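PDB 1Z0J: FYVE-finger-containing Rab5 effector protein rabenosyn-5 from Homo sapiens, which probably acts as an effector of Rab5-type small GTPases, binding the GTPase through a small helical Rab-binding domain. Local coordinates for residues B[19-24]-B[45-50]. Numbering follows the deposited sequence.
Sequences DNIKAY and RELKHT
I21 and L47 meet where helices 11-30 and 34-54 face each other, their CA atoms 9.2 Å apart. From CB, the L47 side chain leaves its helix toward 19-24; CG lies anti to the carbonyl carbon and beside the backbone N (chi1 -65°). CD1 continues the chain, anti to CA, out to I21 CG1 at 3.7 Å, and CD2 turns away from this neighbour. The two side chains cross at about a right angle, a purely apolar touch between buried residues. I21 also packs on N43 and L44 of helix 34-54, and L47 on L14, Q17 and I18 of helix 11-30 and on an aromatic side chain of another protein's chain, probably the Rab GTPase. The extended chains of K22 and K48 converge on the solvent side of this pair, K22 CE approaching K48 CE to 4.4 Å. K22 NZ and K48 NZ, two like charges, stand 4.5 Å apart. Farther along, T50 OG1 donates a hydrogen bond to E46 O at 3.1 Å, reaching it from the opposite face to T50 N, so that one carbonyl serves two donors. Y24 OH is hydrogen-bonded to the other protein's backbone. Two antiparallel helices joined by a short loop make this an alpha-helical hairpin, the fold of the Rabenosyn Rab-binding domain.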
# COMPACT_ATOMS: atom_id res chain seq x y z
N ASP B 19 -2.63 -5.07 18.50
CA ASP B 19 -1.64 -6.05 18.93
C ASP B 19 -0.55 -6.27 17.86
O ASP B 19 0.62 -6.42 18.21
CB ASP B 19 -2.32 -7.38 19.32
CG ASP B 19 -3.08 -7.29 20.64
OD1 ASP B 19 -2.96 -6.25 21.34
OD2 ASP B 19 -3.78 -8.26 20.99
N ASN B 20 -0.93 -6.24 16.58
CA ASN B 20 0.05 -6.33 15.49
C ASN B 20 1.03 -5.16 15.46
O ASN B 20 2.24 -5.35 15.36
CB ASN B 20 -0.68 -6.48 14.15
CG ASN B 20 0.24 -6.91 13.01
OD1 ASN B 20 1.20 -7.65 13.21
ND2 ASN B 20 -0.05 -6.43 11.81
N ILE B 21 0.52 -3.93 15.56
CA ILE B 21 1.38 -2.74 15.61
C ILE B 21 2.27 -2.72 16.87
O ILE B 21 3.43 -2.31 16.79
CB ILE B 21 0.57 -1.41 15.45
CG1 ILE B 21 -0.13 -1.35 14.08
CG2 ILE B 21 1.45 -0.17 15.67
CD1 ILE B 21 0.78 -1.44 12.85
N LYS B 22 1.72 -3.18 17.99
CA LYS B 22 2.50 -3.36 19.23
C LYS B 22 3.67 -4.33 19.03
O LYS B 22 4.73 -4.14 19.61
CB LYS B 22 1.61 -3.81 20.39
CG LYS B 22 0.81 -2.68 21.02
CD LYS B 22 -0.07 -3.18 22.16
CE LYS B 22 -0.84 -2.03 22.79
NZ LYS B 22 -1.65 -2.47 23.96
N ALA B 23 3.46 -5.36 18.21
CA ALA B 23 4.52 -6.30 17.84
C ALA B 23 5.58 -5.64 16.96
O ALA B 23 6.78 -5.86 17.15
CB ALA B 23 3.95 -7.55 17.18
N TYR B 24 5.15 -4.82 16.00
CA TYR B 24 6.07 -4.01 15.18
C TYR B 24 6.84 -3.01 16.03
O TYR B 24 8.01 -2.75 15.76
CB TYR B 24 5.34 -3.24 14.07
CG TYR B 24 5.08 -4.01 12.80
CD1 TYR B 24 3.78 -4.29 12.40
CD2 TYR B 24 6.13 -4.45 11.99
CE1 TYR B 24 3.52 -4.99 11.22
CE2 TYR B 24 5.88 -5.16 10.82
CZ TYR B 24 4.58 -5.42 10.44
OH TYR B 24 4.32 -6.11 9.29
N ARG B 45 -1.57 5.17 18.05
CA ARG B 45 -2.43 6.22 18.60
C ARG B 45 -3.74 6.34 17.80
O ARG B 45 -4.82 6.48 18.37
CB ARG B 45 -1.69 7.56 18.63
CG ARG B 45 -0.65 7.65 19.74
CD ARG B 45 -0.19 9.08 19.94
NE ARG B 45 1.09 9.16 20.64
CZ ARG B 45 2.27 9.36 20.05
NH1 ARG B 45 2.35 9.51 18.74
NH2 ARG B 45 3.38 9.41 20.79
N GLU B 46 -3.63 6.26 16.48
CA GLU B 46 -4.79 6.38 15.61
C GLU B 46 -5.75 5.19 15.75
O GLU B 46 -6.97 5.37 15.76
CB GLU B 46 -4.36 6.60 14.16
CG GLU B 46 -3.90 8.04 13.92
CD GLU B 46 -2.75 8.16 12.93
OE1 GLU B 46 -2.52 7.21 12.15
OE2 GLU B 46 -2.08 9.21 12.95
N LEU B 47 -5.19 3.98 15.85
CA LEU B 47 -6.01 2.79 16.07
C LEU B 47 -6.74 2.88 17.41
O LEU B 47 -7.93 2.54 17.49
CB LEU B 47 -5.14 1.53 16.02
CG LEU B 47 -4.47 1.17 14.69
CD1 LEU B 47 -3.48 0.05 14.91
CD2 LEU B 47 -5.49 0.80 13.61
N LYS B 48 -6.04 3.33 18.45
CA LYS B 48 -6.65 3.49 19.77
C LYS B 48 -7.76 4.55 19.77
O LYS B 48 -8.79 4.37 20.42
CB LYS B 48 -5.58 3.81 20.82
CG LYS B 48 -4.71 2.62 21.18
CD LYS B 48 -3.67 2.99 22.24
CE LYS B 48 -3.02 1.74 22.81
NZ LYS B 48 -2.16 2.04 23.99
N HIS B 49 -7.57 5.64 19.03
CA HIS B 49 -8.60 6.68 18.89
C HIS B 49 -9.85 6.12 18.21
O HIS B 49 -10.98 6.38 18.65
CB HIS B 49 -8.06 7.88 18.10
CG HIS B 49 -9.07 8.97 17.90
ND1 HIS B 49 -9.91 9.02 16.81
CD2 HIS B 49 -9.37 10.06 18.65
CE1 HIS B 49 -10.68 10.09 16.89
NE2 HIS B 49 -10.37 10.74 18.00
N THR B 50 -9.65 5.35 17.15
CA THR B 50 -10.76 4.71 16.45
C THR B 50 -11.51 3.74 17.37
O THR B 50 -12.75 3.68 17.33
CB THR B 50 -10.28 3.99 15.17
OG1 THR B 50 -9.67 4.95 14.31
CG2 THR B 50 -11.44 3.33 14.45